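Local coordinates for MOG1 protein (Saccharomyces cerevisiae, PDB 1JHS) that binds the Ran GTPase Gsp1 and takes part in nuclear protein import and poly(A)+ mRNA export, at residues T14-T26 with V36-D49. The protein carries 1 engineered substitution. Numbering follows the deposited sequence.
Sequences TTVVPPGFIDAST and VYVNSRRDEEEFED
The guanidinium of Arg41 has Phe21 CE1 over one face and grips Pro19 O at its edge. NE and NH2 both bond to this oxygen in the guanidinium plane, at 2.9 Å from NE. Phe47 covers the opposite face, with Arg41 NE 3.6 Å above the centre of its ring. NH2 also salt-bridges Asp49 OD1, though the modelled separation is too short to be taken at face value. With chi2 and chi3 both at 176°, the Arg41 chain runs extended, which lets NE and NH2 reach Pro19 O. An alanine here would probably leave the Asp49 carboxylate without its charged mate and open a gap between Phe21 and Phe47.

Phe21 is itself covered on both faces. Asn39 CB sits over one, 3.9 Å from the centroid, and Pro18 CD over the other. Pro19 O lies in plane at its edge. The Tyr37 ring has Val17 CG1 on one face, Asp23 CA on the other and Phe21 O at its edge. One water joins Tyr37 OH to Asp23 OD2. Another links Asp23 OD1 to Val36 N.

Strands 21-23 and 36-39 pair as an antiparallel hairpin. Ile22 and Val38 exchange backbone bonds, and their CG2 atoms pack tightly at 3.4 Å. Past the pair, Gly20 O takes both Ser40 N and Ser40 OG, the hydroxyl from above the carbonyl plane at 2.6 Å. A type II turn from Pro18 to Phe21 leads into the hairpin.

Strand 21-23 is an outer strand of the large antiparallel sheet, and 34-39 pairs next with 56-63. Asn39 ND2 bonds to Glu55 and Ala52. Ile57 touches Phe21 and Pro18, Val6 of strand 4-8 meets Tyr37, and Leu171 of helix 163-178 packs on Pro18.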
# COMPACT_ATOMS: atom_id res chain seq x y z
N THR A 14 4.27 3.67 14.82
CA THR A 14 5.46 3.02 14.28
C THR A 14 5.01 1.86 13.39
O THR A 14 3.92 1.31 13.54
CB THR A 14 6.43 2.45 15.40
OG1 THR A 14 5.75 1.46 16.18
CG2 THR A 14 6.90 3.58 16.32
N THR A 15 5.85 1.53 12.41
CA THR A 15 5.61 0.40 11.53
C THR A 15 6.99 0.14 10.96
O THR A 15 7.99 0.58 11.54
CB THR A 15 4.55 0.71 10.42
OG1 THR A 15 4.33 -0.48 9.64
CG2 THR A 15 5.00 1.85 9.52
N VAL A 16 7.09 -0.59 9.85
CA VAL A 16 8.41 -0.83 9.28
C VAL A 16 8.41 -0.52 7.80
O VAL A 16 7.35 -0.52 7.18
CB VAL A 16 8.83 -2.31 9.45
CG1 VAL A 16 8.88 -2.67 10.92
CG2 VAL A 16 7.83 -3.24 8.71
N VAL A 17 9.60 -0.22 7.25
CA VAL A 17 9.77 -0.00 5.82
C VAL A 17 11.11 -0.65 5.41
O VAL A 17 12.00 -0.87 6.25
CB VAL A 17 9.74 1.51 5.38
CG1 VAL A 17 8.45 2.18 5.88
CG2 VAL A 17 10.98 2.24 5.86
N PRO A 18 11.27 -0.97 4.12
CA PRO A 18 12.53 -1.59 3.69
C PRO A 18 13.73 -0.66 3.72
O PRO A 18 13.59 0.56 3.65
CB PRO A 18 12.26 -2.01 2.24
CG PRO A 18 10.75 -2.09 2.15
CD PRO A 18 10.33 -0.89 3.00
N PRO A 19 14.94 -1.24 3.82
CA PRO A 19 16.12 -0.37 3.83
C PRO A 19 16.23 0.31 2.45
O PRO A 19 15.76 -0.22 1.44
CB PRO A 19 17.27 -1.34 4.11
CG PRO A 19 16.73 -2.71 3.69
CD PRO A 19 15.29 -2.64 4.13
N GLY A 20 16.79 1.51 2.43
CA GLY A 20 16.93 2.22 1.17
C GLY A 20 15.71 3.05 0.80
O GLY A 20 15.71 3.71 -0.26
N PHE A 21 14.68 3.02 1.64
CA PHE A 21 13.47 3.80 1.38
C PHE A 21 13.58 5.08 2.20
O PHE A 21 13.85 5.02 3.40
CB PHE A 21 12.21 3.03 1.79
CG PHE A 21 11.69 2.10 0.74
CD1 PHE A 21 12.46 1.02 0.31
CD2 PHE A 21 10.42 2.29 0.17
CE1 PHE A 21 11.98 0.14 -0.67
CE2 PHE A 21 9.94 1.42 -0.81
CZ PHE A 21 10.73 0.33 -1.23
N ILE A 22 13.38 6.22 1.56
CA ILE A 22 13.49 7.49 2.25
C ILE A 22 12.13 8.09 2.57
O ILE A 22 11.16 7.90 1.84
CB ILE A 22 14.30 8.50 1.39
CG1 ILE A 22 14.33 9.87 2.08
CG2 ILE A 22 13.66 8.65 0.04
CD1 ILE A 22 15.19 10.88 1.33
N ASP A 23 12.09 8.81 3.69
CA ASP A 23 10.89 9.50 4.15
C ASP A 23 10.84 10.76 3.28
O ASP A 23 11.69 11.64 3.42
CB ASP A 23 11.06 9.87 5.63
CG ASP A 23 9.90 10.66 6.17
OD1 ASP A 23 9.11 11.22 5.38
OD2 ASP A 23 9.81 10.75 7.41
N ALA A 24 9.84 10.84 2.39
CA ALA A 24 9.75 11.99 1.51
C ALA A 24 9.59 13.31 2.24
O ALA A 24 9.96 14.35 1.70
CB ALA A 24 8.62 11.80 0.48
N SER A 25 9.03 13.29 3.45
CA SER A 25 8.85 14.56 4.16
C SER A 25 10.17 15.15 4.64
O SER A 25 10.20 16.27 5.14
CB SER A 25 7.84 14.43 5.33
OG SER A 25 8.31 13.58 6.37
N THR A 26 11.28 14.44 4.47
CA THR A 26 12.56 15.00 4.86
C THR A 26 13.05 15.91 3.73
O THR A 26 14.05 16.61 3.88
CB THR A 26 13.64 13.93 5.13
OG1 THR A 26 13.86 13.13 3.95
CG2 THR A 26 13.21 13.06 6.29
N VAL A 36 4.86 9.32 3.71
CA VAL A 36 5.24 8.89 2.35
C VAL A 36 6.69 8.44 2.30
O VAL A 36 7.59 9.20 2.70
CB VAL A 36 5.08 10.07 1.34
CG1 VAL A 36 5.47 9.63 -0.07
CG2 VAL A 36 3.61 10.59 1.39
N TYR A 37 6.93 7.23 1.80
CA TYR A 37 8.30 6.71 1.66
C TYR A 37 8.52 6.31 0.21
O TYR A 37 7.61 5.75 -0.42
CB TYR A 37 8.51 5.47 2.54
CG TYR A 37 8.66 5.82 3.99
CD1 TYR A 37 7.55 6.14 4.76
CD2 TYR A 37 9.94 5.94 4.57
CE1 TYR A 37 7.69 6.58 6.08
CE2 TYR A 37 10.09 6.38 5.89
CZ TYR A 37 8.96 6.70 6.63
OH TYR A 37 9.08 7.16 7.92
N VAL A 38 9.69 6.61 -0.35
CA VAL A 38 9.97 6.20 -1.73
C VAL A 38 11.28 5.41 -1.80
O VAL A 38 12.23 5.66 -1.03
CB VAL A 38 10.10 7.38 -2.75
CG1 VAL A 38 8.75 8.08 -2.92
CG2 VAL A 38 11.20 8.34 -2.30
N ASN A 39 11.31 4.43 -2.71
CA ASN A 39 12.49 3.59 -2.86
C ASN A 39 13.59 4.47 -3.46
O ASN A 39 13.45 4.94 -4.60
CB ASN A 39 12.17 2.43 -3.82
CG ASN A 39 13.30 1.41 -3.89
OD1 ASN A 39 14.48 1.76 -3.75
ND2 ASN A 39 12.94 0.15 -4.12
N SER A 40 14.67 4.70 -2.70
CA SER A 40 15.79 5.51 -3.21
C SER A 40 17.05 4.68 -3.44
O SER A 40 18.15 5.22 -3.51
CB SER A 40 16.11 6.65 -2.24
OG SER A 40 16.55 6.10 -1.01
N ARG A 41 16.89 3.36 -3.58
CA ARG A 41 18.03 2.47 -3.82
C ARG A 41 18.66 2.70 -5.19
O ARG A 41 17.98 3.05 -6.15
CB ARG A 41 17.59 1.01 -3.77
CG ARG A 41 16.97 0.57 -2.45
CD ARG A 41 16.48 -0.88 -2.52
NE ARG A 41 15.97 -1.34 -1.23
CZ ARG A 41 15.46 -2.54 -0.99
NH1 ARG A 41 15.37 -3.43 -1.97
NH2 ARG A 41 15.05 -2.87 0.22
N ARG A 42 19.97 2.50 -5.27
CA ARG A 42 20.67 2.63 -6.55
C ARG A 42 20.49 1.30 -7.29
O ARG A 42 20.29 0.25 -6.66
CB ARG A 42 22.16 2.92 -6.31
CG ARG A 42 22.42 4.28 -5.66
CD ARG A 42 23.92 4.63 -5.60
NE ARG A 42 24.68 3.67 -4.80
CZ ARG A 42 24.62 3.59 -3.48
NH1 ARG A 42 23.85 4.42 -2.79
NH2 ARG A 42 25.33 2.66 -2.84
N ASP A 43 20.57 1.32 -8.61
CA ASP A 43 20.38 0.09 -9.37
C ASP A 43 21.38 -1.00 -8.98
O ASP A 43 21.04 -2.18 -8.98
CB ASP A 43 20.47 0.35 -10.88
CG ASP A 43 19.44 1.34 -11.38
OD1 ASP A 43 18.37 1.48 -10.75
OD2 ASP A 43 19.70 1.98 -12.43
N GLU A 44 22.60 -0.60 -8.64
CA GLU A 44 23.66 -1.55 -8.28
C GLU A 44 23.41 -2.30 -6.99
O GLU A 44 23.61 -3.52 -6.92
CB GLU A 44 25.02 -0.84 -8.12
CG GLU A 44 25.30 0.29 -9.08
CD GLU A 44 24.58 1.56 -8.68
OE1 GLU A 44 23.44 1.75 -9.14
OE2 GLU A 44 25.15 2.36 -7.91
N GLU A 45 23.00 -1.57 -5.95
CA GLU A 45 22.73 -2.14 -4.64
C GLU A 45 21.96 -3.45 -4.66
O GLU A 45 20.96 -3.59 -5.36
CB GLU A 45 21.98 -1.13 -3.77
CG GLU A 45 22.83 0.05 -3.34
CD GLU A 45 22.03 1.09 -2.59
OE1 GLU A 45 21.11 1.69 -3.17
OE2 GLU A 45 22.33 1.32 -1.40
N GLU A 46 22.44 -4.41 -3.89
CA GLU A 46 21.78 -5.70 -3.84
C GLU A 46 21.21 -6.01 -2.48
O GLU A 46 21.92 -6.14 -1.49
CB GLU A 46 22.73 -6.82 -4.30
CG GLU A 46 22.88 -6.87 -5.82
CD GLU A 46 23.51 -8.16 -6.32
OE1 GLU A 46 23.23 -9.23 -5.74
OE2 GLU A 46 24.29 -8.10 -7.31
N PHE A 47 19.89 -6.09 -2.45
CA PHE A 47 19.18 -6.42 -1.23
C PHE A 47 18.50 -7.74 -1.57
O PHE A 47 18.12 -7.97 -2.72
CB PHE A 47 18.15 -5.34 -0.90
CG PHE A 47 18.74 -3.98 -0.65
CD1 PHE A 47 19.10 -3.16 -1.71
CD2 PHE A 47 18.94 -3.52 0.65
CE1 PHE A 47 19.63 -1.89 -1.48
CE2 PHE A 47 19.47 -2.26 0.89
CZ PHE A 47 19.82 -1.44 -0.19
N GLU A 48 18.38 -8.60 -0.58
CA GLU A 48 17.77 -9.90 -0.80
C GLU A 48 16.25 -9.84 -0.68
O GLU A 48 15.57 -10.86 -0.59
CB GLU A 48 18.37 -10.88 0.20
CG GLU A 48 19.89 -10.75 0.28
CD GLU A 48 20.54 -10.73 -1.10
OE1 GLU A 48 20.49 -11.76 -1.80
OE2 GLU A 48 21.09 -9.67 -1.48
N ASP A 49 15.76 -8.60 -0.72
CA ASP A 49 14.35 -8.19 -0.60
C ASP A 49 13.35 -8.65 -1.64
O ASP A 49 12.19 -8.91 -1.32
CB ASP A 49 14.27 -6.64 -0.60
CG ASP A 49 14.47 -6.07 0.75
OD1 ASP A 49 14.05 -4.93 0.99
OD2 ASP A 49 15.06 -6.79 1.60
O HOH W 1 6.28 11.21 5.14
O HOH W 2 7.71 9.43 8.36